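Local coordinates for protein AmbC (Sorangium cellulosum, PDB 5O15) that probably catalyses both dehydration and ring-closing cyclisation of a polyketide intermediate, as the bifunctional dehydratase-cyclase domain of ambruticin biosynthesis, at residues V75-L83 and V103-F114; A204-L213 and L247-L255. All coordinates share one frame; numbering follows the deposited sequence. Where two conformers were deposited one is given.

Interaction 1 of 2, residues V75-L83 and V103-F114; sequences VGLPSVSEL and VEALDATGRRGF
Leu83 lies beside Phe114 where the first residues of strands 79-85 and 112-120 approach: the segment axes come within 9.0 Å, and their N-to-C directions diverge by 45°. Strand 129-137 runs between them. The Phe114 ring lies against strand 79-83. Its CG stands between the backbone N and the carbonyl carbon (chi1 74°), and this turns the ring toward that strand. Glu82 O meets the ring edge 3.5 Å from Phe114 CE1. Leu83 CD1 reaches the same edge, 3.9 Å from Phe114 CZ, the two side chains crossing at about a right angle. Val80 CG1 adds a looser contact at CE1. The side chains of Val80, Leu83 and Phe114 also touch Ala68 of helix 61-75, in the hot-dog manner of a sheet wrapped round a helix. That helix ends in a Schellman motif at Gly76. Just beyond it, Leu77 CD1 packs on the extended chain of Arg112, 3.9 Å from Arg112 CG. Val75 CG2 covers Arg112 CD from the helix end. The Arg112 guanidinium is fixed on several sides. Arg112 NH1 gives a bond of 2.9 Å to Glu104 O, close to the guanidinium plane, and a salt bridge to Asp32. Water 1 links NE to Val75 O, and Leu106 N lies over one face. Arg111 goes the other way. Its chain bends at chi3 (71°). Arg111 NH1 donates to Ser81 OG over 3.0 Å; the NH2 bond to the same oxygen is weak. Ser81 and Glu82 form a classic beta bulge, both facing Val135. Glu82 OE1 is held by Ser243, while water 3 donates to Glu82 OE2 and accepts weakly from Arg111 NH2. At the far end of the loop Asp107 OD1 accepts from Thr109 N, an Asx turn, and also from Thr109 OG1 and Arg111 N.

Interaction 2 of 2, residues A204-L213 and L247-L255; sequences AQDFGLHPAL and LEARGAAAL
Gly208 O is gripped from across the contact. Gly251 N donates to Gly208 O over 2.9 Å in a nearly straight bond (164°), from above the carbonyl plane. Water 5 donates to the same oxygen, and also to Ala249 O, while accepting from Ala252 N. Water 4 makes a second bridge: it donates to Ala204 O and Ala252 O and accepts from His210 N. Gly251 CA also makes a CA-H...O contact with Ala204 O at 3.4 Å. Gly251 has a positive phi (88°) and packs closely on Gln205 and Ala204. Near it, Ala204 CB meets Ala253 CB at 3.6 Å.

The apolar side is carried by leucines. Leu213 CG lies anti to the backbone N (chi1 -175°), which sends CD2 across to Leu255 CD1, 3.6 Å away. Leu213 CD2 also lies 3.3 Å from Ala252 O. Leu209 CD1 also touches Leu255 CD1, at 4.1 Å. An alanine in place of Leu213 would lose both branches and would probably open a gap beside Leu255 CD1.

His210 ND1 accepts from Ala212 N over 3.0 Å, in the ring plane. This N-cap begins helix 211-225, the central helix of the second hot dog in the double hot-dog fold.

From the N terminus, the chain leaves helix 61-75 into segment 75-83 and strand 79-85. It then makes strand 96-103 and turns back through 103-114, where interaction 1 closes a loop with 19 residues between its segments. Later, segment 204-213 leads into helix 211-225, strand 236-247 follows, and 247-255 closes a loop with 33 residues between. The two loops lie in series and neither nest nor cross. In the first hot-dog half, interaction 1 joins the end of helix 61-75 and strand 79-85 to the 103-114 hairpin. In the second, interaction 2 joins the start of helix 211-225 to the loop between strands 236-247 and 254-261. Strand 79-85 pairs antiparallel with strand 236-247, joining the halves.

Interaction 1 of 2, residues V75-L83 and V103-F114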
loop_
_atom_site.group_PDB
_atom_site.type_symbol
_atom_site.label_atom_id
_atom_site.label_comp_id
_atom_site.label_asym_id
_atom_site.label_seq_id
_atom_site.Cartn_x
_atom_site.Cartn_y
_atom_site.Cartn_z
ATOM N N VAL A 75 5.776 -17.752 -5.125
ATOM C CA VAL A 75 6.314 -18.259 -6.390
ATOM C C VAL A 75 7.818 -18.140 -6.473
ATOM O O VAL A 75 8.416 -18.523 -7.497
ATOM C CB VAL A 75 5.627 -17.635 -7.625
ATOM C CG1 VAL A 75 4.123 -17.734 -7.467
ATOM C CG2 VAL A 75 6.066 -16.183 -7.855
ATOM N N GLY A 76 8.461 -17.639 -5.429
ATOM C CA GLY A 76 9.905 -17.579 -5.392
ATOM C C GLY A 76 10.508 -16.425 -6.146
ATOM O O GLY A 76 11.628 -16.561 -6.657
ATOM N N LEU A 77 9.796 -15.299 -6.258
ATOM C CA LEU A 77 10.387 -14.122 -6.846
ATOM C C LEU A 77 10.494 -13.023 -5.793
ATOM O O LEU A 77 9.624 -12.922 -4.930
ATOM C CB LEU A 77 9.546 -13.609 -8.018
ATOM C CG LEU A 77 9.586 -14.489 -9.269
ATOM C CD1 LEU A 77 8.555 -14.024 -10.320
ATOM C CD2 LEU A 77 11.001 -14.491 -9.847
ATOM N N PRO A 78 11.522 -12.174 -5.874
ATOM C CA PRO A 78 11.789 -11.249 -4.767
ATOM C C PRO A 78 11.040 -9.937 -4.810
ATOM O O PRO A 78 11.091 -9.205 -3.804
ATOM C CB PRO A 78 13.305 -11.026 -4.873
ATOM C CG PRO A 78 13.605 -11.193 -6.316
ATOM C CD PRO A 78 12.684 -12.307 -6.794
ATOM N N SER A 79 10.397 -9.573 -5.908
ATOM C CA SER A 79 9.890 -8.219 -6.039
ATOM C C SER A 79 8.627 -8.164 -6.888
ATOM O O SER A 79 8.398 -9.012 -7.788
ATOM C CB SER A 79 10.975 -7.372 -6.687
ATOM O OG SER A 79 10.615 -6.021 -6.707
ATOM N N VAL A 80 7.810 -7.150 -6.600
ATOM C CA VAL A 80 6.744 -6.693 -7.466
ATOM C C VAL A 80 7.351 -5.646 -8.379
ATOM O O VAL A 80 7.610 -4.509 -7.973
ATOM C CB VAL A 80 5.574 -6.146 -6.657
ATOM C CG1 VAL A 80 4.468 -5.665 -7.568
ATOM C CG2 VAL A 80 5.095 -7.197 -5.685
ATOM N N SER A 81 7.623 -6.040 -9.620
ATOM C CA SER A 81 8.226 -5.118 -10.558
ATOM C C SER A 81 7.258 -4.004 -10.952
ATOM O O SER A 81 7.655 -2.835 -11.030
ATOM C CB SER A 81 8.657 -5.915 -11.781
ATOM O OG SER A 81 9.025 -5.062 -12.850
ATOM N N GLU A 82 6.002 -4.331 -11.209
ATOM C CA GLU A 82 5.005 -3.325 -11.552
ATOM C C GLU A 82 3.660 -3.774 -11.014
ATOM O O GLU A 82 3.368 -4.978 -11.010
ATOM C CB GLU A 82 4.878 -3.129 -13.072
ATOM C CG GLU A 82 6.167 -2.764 -13.809
ATOM C CD GLU A 82 6.767 -1.432 -13.355
ATOM O OE1 GLU A 82 6.026 -0.580 -12.787
ATOM O OE2 GLU A 82 7.997 -1.234 -13.567
ATOM N N LEU A 83 2.863 -2.811 -10.564
ATOM C CA LEU A 83 1.496 -3.043 -10.146
ATOM C C LEU A 83 0.673 -1.843 -10.590
ATOM O O LEU A 83 1.028 -0.696 -10.312
ATOM C CB LEU A 83 1.417 -3.262 -8.626
ATOM C CG LEU A 83 0.021 -3.644 -8.094
ATOM C CD1 LEU A 83 0.087 -4.497 -6.830
ATOM C CD2 LEU A 83 -0.904 -2.474 -7.863
ATOM N N VAL A 103 -1.229 -16.036 -11.050
ATOM C CA VAL A 103 0.154 -15.809 -11.417
ATOM C C VAL A 103 0.431 -16.608 -12.679
ATOM O O VAL A 103 0.156 -17.822 -12.724
ATOM C CB VAL A 103 1.135 -16.198 -10.292
ATOM C CG1 VAL A 103 2.566 -15.787 -10.686
ATOM C CG2 VAL A 103 0.766 -15.514 -8.962
ATOM N N GLU A 104 1.041 -15.958 -13.655
ATOM C CA GLU A 104 1.281 -16.510 -14.976
ATOM C C GLU A 104 2.687 -17.087 -15.048
ATOM O O GLU A 104 3.464 -17.117 -14.092
ATOM C CB GLU A 104 1.077 -15.416 -16.025
ATOM C CG GLU A 104 -0.288 -14.740 -16.006
ATOM C CD GLU A 104 -1.413 -15.736 -16.073
ATOM O OE1 GLU A 104 -1.344 -16.627 -16.934
ATOM O OE2 GLU A 104 -2.368 -15.658 -15.263
ATOM N N ALA A 105 2.998 -17.610 -16.241
ATOM C CA ALA A 105 4.255 -18.333 -16.446
ATOM C C ALA A 105 5.490 -17.436 -16.366
ATOM O O ALA A 105 5.467 -16.269 -16.747
ATOM C CB ALA A 105 4.248 -19.012 -17.818
ATOM N N LEU A 106 6.582 -18.024 -15.890
ATOM C CA LEU A 106 7.871 -17.349 -15.866
ATOM C C LEU A 106 8.384 -17.185 -17.280
ATOM O O LEU A 106 8.519 -18.173 -18.014
ATOM C CB LEU A 106 8.855 -18.191 -15.061
ATOM C CG LEU A 106 10.185 -17.510 -14.758
ATOM C CD1 LEU A 106 10.044 -16.419 -13.686
ATOM C CD2 LEU A 106 11.204 -18.528 -14.315
ATOM N N ASP A 107 8.702 -15.975 -17.682
ATOM C CA ASP A 107 9.178 -15.690 -19.016
ATOM C C ASP A 107 10.699 -15.748 -19.064
ATOM O O ASP A 107 11.379 -15.998 -18.067
ATOM C CB ASP A 107 8.556 -14.397 -19.554
ATOM C CG ASP A 107 9.088 -13.138 -18.925
ATOM O OD1 ASP A 107 10.160 -13.163 -18.308
ATOM O OD2 ASP A 107 8.391 -12.106 -19.047
ATOM N N ALA A 108 11.250 -15.527 -20.254
ATOM C CA ALA A 108 12.685 -15.683 -20.432
ATOM C C ALA A 108 13.487 -14.596 -19.732
ATOM O O ALA A 108 14.707 -14.742 -19.600
ATOM C CB ALA A 108 13.026 -15.714 -21.923
ATOM N N THR A 109 12.851 -13.502 -19.314
ATOM C CA THR A 109 13.504 -12.459 -18.530
ATOM C C THR A 109 13.276 -12.631 -17.033
ATOM O O THR A 109 13.611 -11.736 -16.245
ATOM C CB THR A 109 13.023 -11.078 -18.982
ATOM O OG1 THR A 109 11.611 -10.952 -18.758
ATOM C CG2 THR A 109 13.329 -10.877 -20.459
ATOM N N GLY A 110 12.711 -13.761 -16.617
ATOM C CA GLY A 110 12.568 -14.019 -15.202
ATOM C C GLY A 110 11.415 -13.278 -14.552
ATOM O O GLY A 110 11.473 -12.976 -13.350
ATOM N N ARG A 111 10.349 -12.996 -15.305
ATOM C CA ARG A 111 9.220 -12.224 -14.803
ATOM C C ARG A 111 7.937 -13.004 -14.990
ATOM O O ARG A 111 7.849 -13.850 -15.911
ATOM C CB ARG A 111 9.138 -10.914 -15.552
ATOM C CG ARG A 111 10.350 -10.063 -15.275
ATOM C CD ARG A 111 10.630 -9.049 -16.385
ATOM N NE ARG A 111 9.641 -7.979 -16.419
ATOM C CZ ARG A 111 9.645 -6.931 -15.597
ATOM N NH1 ARG A 111 10.564 -6.839 -14.647
ATOM N NH2 ARG A 111 8.725 -5.976 -15.705
ATOM N N ARG A 112 6.956 -12.764 -14.127
ATOM C CA ARG A 112 5.641 -13.392 -14.183
ATOM C C ARG A 112 4.546 -12.343 -14.112
ATOM O O ARG A 112 4.536 -11.512 -13.174
ATOM C CB ARG A 112 5.390 -14.374 -13.046
ATOM C CG ARG A 112 6.286 -15.605 -13.001
ATOM C CD ARG A 112 5.944 -16.444 -11.820
ATOM N NE ARG A 112 6.728 -17.648 -11.660
ATOM C CZ ARG A 112 6.366 -18.836 -12.122
ATOM N NH1 ARG A 112 5.225 -18.969 -12.786
ATOM N NH2 ARG A 112 7.141 -19.893 -11.906
ATOM N N GLY A 113 3.583 -12.370 -15.019
ATOM C CA GLY A 113 2.405 -11.540 -14.828
ATOM C C GLY A 113 1.555 -12.036 -13.678
ATOM O O GLY A 113 1.613 -13.187 -13.261
ATOM N N PHE A 114 0.761 -11.123 -13.104
ATOM C CA PHE A 114 -0.172 -11.512 -12.059
ATOM C C PHE A 114 -1.395 -10.609 -12.118
ATOM O O PHE A 114 -1.358 -9.534 -12.711
ATOM C CB PHE A 114 0.468 -11.458 -10.657
ATOM C CG PHE A 114 0.662 -10.064 -10.152
ATOM C CD1 PHE A 114 1.807 -9.359 -10.421
ATOM C CD2 PHE A 114 -0.351 -9.450 -9.427
ATOM C CE1 PHE A 114 1.964 -8.063 -9.977
ATOM C CE2 PHE A 114 -0.194 -8.115 -8.942
ATOM C CZ PHE A 114 0.936 -7.453 -9.249
HETATM O O HOH W 1 9.103 -18.006 -10.128
HETATM O O HOH W 2 8.356 -20.967 -9.030
HETATM O O HOH W 3 8.987 -2.690 -15.661
#

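Interaction 2 of 2, residues A204-L213 and L247-L255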
loop_
_atom_site.group_PDB
_atom_site.type_symbol
_atom_site.label_atom_id
_atom_site.label_comp_id
_atom_site.label_asym_id
_atom_site.label_seq_id
_atom_site.Cartn_x
_atom_site.Cartn_y
_atom_site.Cartn_z
ATOM N N ALA A 204 0.308 -7.110 13.067
ATOM C CA ALA A 204 1.355 -6.748 12.110
ATOM C C ALA A 204 2.192 -7.954 11.711
ATOM O O ALA A 204 2.539 -8.120 10.535
ATOM C CB ALA A 204 2.250 -5.666 12.705
ATOM N N GLN A 205 2.516 -8.810 12.676
ATOM C CA GLN A 205 3.373 -9.957 12.416
ATOM C C GLN A 205 2.759 -10.971 11.464
ATOM O O GLN A 205 3.489 -11.831 10.967
ATOM C CB GLN A 205 3.718 -10.632 13.744
ATOM C CG GLN A 205 2.490 -11.007 14.571
ATOM C CD GLN A 205 2.860 -11.510 15.951
ATOM O OE1 GLN A 205 3.892 -12.152 16.129
ATOM N NE2 GLN A 205 2.031 -11.198 16.940
ATOM N N ASP A 206 1.449 -10.890 11.195
ATOM C CA ASP A 206 0.778 -11.835 10.316
ATOM C C ASP A 206 0.906 -11.453 8.846
ATOM O O ASP A 206 0.655 -12.294 7.974
ATOM C CB ASP A 206 -0.711 -11.922 10.683
ATOM C CG ASP A 206 -0.961 -12.386 12.119
ATOM O OD1 ASP A 206 -0.115 -13.090 12.713
ATOM O OD2 ASP A 206 -2.033 -12.040 12.656
ATOM N N PHE A 207 1.278 -10.212 8.551
ATOM C CA PHE A 207 1.353 -9.714 7.188
ATOM C C PHE A 207 2.809 -9.629 6.752
ATOM O O PHE A 207 3.720 -9.559 7.573
ATOM C CB PHE A 207 0.705 -8.319 7.091
ATOM C CG PHE A 207 -0.800 -8.321 7.252
ATOM C CD1 PHE A 207 -1.609 -8.537 6.150
ATOM C CD2 PHE A 207 -1.397 -8.152 8.478
ATOM C CE1 PHE A 207 -2.983 -8.551 6.281
ATOM C CE2 PHE A 207 -2.773 -8.182 8.604
ATOM C CZ PHE A 207 -3.560 -8.374 7.501
ATOM N N GLY A 208 3.016 -9.599 5.441
ATOM C CA GLY A 208 4.329 -9.260 4.936
ATOM C C GLY A 208 4.666 -7.820 5.290
ATOM O O GLY A 208 5.663 -7.540 5.969
ATOM N N LEU A 209 3.832 -6.895 4.833
ATOM C CA LEU A 209 3.874 -5.508 5.253
ATOM C C LEU A 209 2.437 -5.058 5.456
ATOM O O LEU A 209 1.671 -4.933 4.494
ATOM C CB LEU A 209 4.611 -4.662 4.230
ATOM C CG LEU A 209 4.733 -3.184 4.590
ATOM C CD1 LEU A 209 5.368 -2.961 5.966
ATOM C CD2 LEU A 209 5.518 -2.464 3.528
ATOM N N HIS A 210 2.057 -4.861 6.721
ATOM C CA HIS A 210 0.681 -4.554 7.017
ATOM C C HIS A 210 0.243 -3.383 6.141
ATOM O O HIS A 210 0.905 -2.330 6.125
ATOM C CB HIS A 210 0.563 -4.149 8.489
ATOM C CG HIS A 210 -0.832 -4.116 9.000
ATOM N ND1 HIS A 210 -1.761 -3.203 8.549
ATOM C CD2 HIS A 210 -1.460 -4.870 9.936
ATOM C CE1 HIS A 210 -2.897 -3.374 9.207
ATOM N NE2 HIS A 210 -2.738 -4.375 10.062
ATOM N N PRO A 211 -0.881 -3.494 5.449
ATOM C CA PRO A 211 -1.293 -2.409 4.548
ATOM C C PRO A 211 -1.483 -1.070 5.208
ATOM O O PRO A 211 -1.272 -0.035 4.563
ATOM C CB PRO A 211 -2.598 -2.959 3.951
ATOM C CG PRO A 211 -2.395 -4.438 3.952
ATOM C CD PRO A 211 -1.655 -4.731 5.237
ATOM N N ALA A 212 -1.888 -1.047 6.479
ATOM C CA ALA A 212 -2.037 0.240 7.149
ATOM C C ALA A 212 -0.691 0.885 7.472
ATOM O O ALA A 212 -0.605 2.106 7.581
ATOM C CB ALA A 212 -2.880 0.098 8.418
ATOM N N LEU A 213 0.364 0.087 7.569
ATOM C CA LEU A 213 1.689 0.616 7.823
ATOM C C LEU A 213 2.305 1.183 6.549
ATOM O O LEU A 213 2.829 2.301 6.553
ATOM C CB LEU A 213 2.539 -0.470 8.485
ATOM C CG LEU A 213 3.927 -0.079 8.939
ATOM C CD1 LEU A 213 3.896 1.074 9.949
ATOM C CD2 LEU A 213 4.589 -1.258 9.543
ATOM N N LEU A 247 10.264 -6.509 -0.343
ATOM C CA LEU A 247 10.458 -6.632 1.098
ATOM C C LEU A 247 11.771 -7.310 1.414
ATOM O O LEU A 247 12.174 -8.285 0.759
ATOM C CB LEU A 247 9.400 -7.477 1.784
ATOM C CG LEU A 247 7.973 -7.053 1.608
ATOM C CD1 LEU A 247 7.048 -7.954 2.414
ATOM C CD2 LEU A 247 7.778 -5.607 2.005
ATOM N N GLU A 248 12.398 -6.822 2.462
ATOM C CA GLU A 248 13.574 -7.450 3.055
ATOM C C GLU A 248 13.255 -8.148 4.362
ATOM O O GLU A 248 13.958 -9.094 4.746
ATOM C CB GLU A 248 14.656 -6.405 3.356
ATOM C CG GLU A 248 15.079 -5.560 2.180
ATOM C CD GLU A 248 15.686 -6.366 1.069
ATOM O OE1 GLU A 248 16.405 -7.352 1.359
ATOM O OE2 GLU A 248 15.440 -6.006 -0.102
ATOM N N ALA A 249 12.220 -7.694 5.059
ATOM C CA ALA A 249 11.830 -8.271 6.330
ATOM C C ALA A 249 10.320 -8.176 6.463
ATOM O O ALA A 249 9.747 -7.124 6.201
ATOM C CB ALA A 249 12.524 -7.534 7.478
ATOM N N ARG A 250 9.691 -9.250 6.914
ATOM C CA ARG A 250 8.240 -9.321 7.015
ATOM C C ARG A 250 7.744 -9.109 8.447
ATOM O O ARG A 250 8.424 -9.431 9.419
ATOM C CB ARG A 250 7.759 -10.680 6.497
ATOM C CG ARG A 250 7.955 -10.845 4.982
ATOM C CD ARG A 250 8.495 -12.209 4.576
ATOM N NE ARG A 250 8.932 -12.181 3.179
ATOM C CZ ARG A 250 10.158 -11.846 2.770
ATOM N NH1 ARG A 250 11.094 -11.516 3.648
ATOM N NH2 ARG A 250 10.451 -11.840 1.475
ATOM N N GLY A 251 6.525 -8.586 8.572
ATOM C CA GLY A 251 5.851 -8.498 9.868
ATOM C C GLY A 251 6.099 -7.262 10.709
ATOM O O GLY A 251 5.739 -7.263 11.893
ATOM N N ALA A 252 6.688 -6.210 10.159
ATOM C CA ALA A 252 6.974 -5.021 10.951
ATOM C C ALA A 252 5.696 -4.309 11.407
ATOM O O ALA A 252 4.686 -4.297 10.713
ATOM C CB ALA A 252 7.795 -4.044 10.118
ATOM N N ALA A 253 5.765 -3.685 12.593
ATOM C CA ALA A 253 4.649 -2.919 13.137
ATOM C C ALA A 253 4.910 -1.427 13.186
ATOM O O ALA A 253 3.960 -0.650 13.344
ATOM C CB ALA A 253 4.306 -3.398 14.553
ATOM N N ALA A 254 6.171 -1.014 13.106
ATOM C CA ALA A 254 6.536 0.387 13.210
ATOM C C ALA A 254 7.872 0.521 12.502
ATOM O O ALA A 254 8.680 -0.402 12.533
ATOM C CB ALA A 254 6.609 0.829 14.679
ATOM N N LEU A 255 8.108 1.684 11.891
ATOM C CA LEU A 255 9.192 1.882 10.929
ATOM C C LEU A 255 9.568 3.339 10.904
ATOM O O LEU A 255 8.756 4.197 11.244
ATOM C CB LEU A 255 8.749 1.523 9.481
ATOM C CG LEU A 255 8.303 0.107 9.278
ATOM C CD1 LEU A 255 7.569 -0.065 7.949
ATOM C CD2 LEU A 255 9.524 -0.817 9.228
HETATM O O HOH W 4 3.578 -6.000 8.841
HETATM O O HOH W 5 7.425 -5.784 7.262
#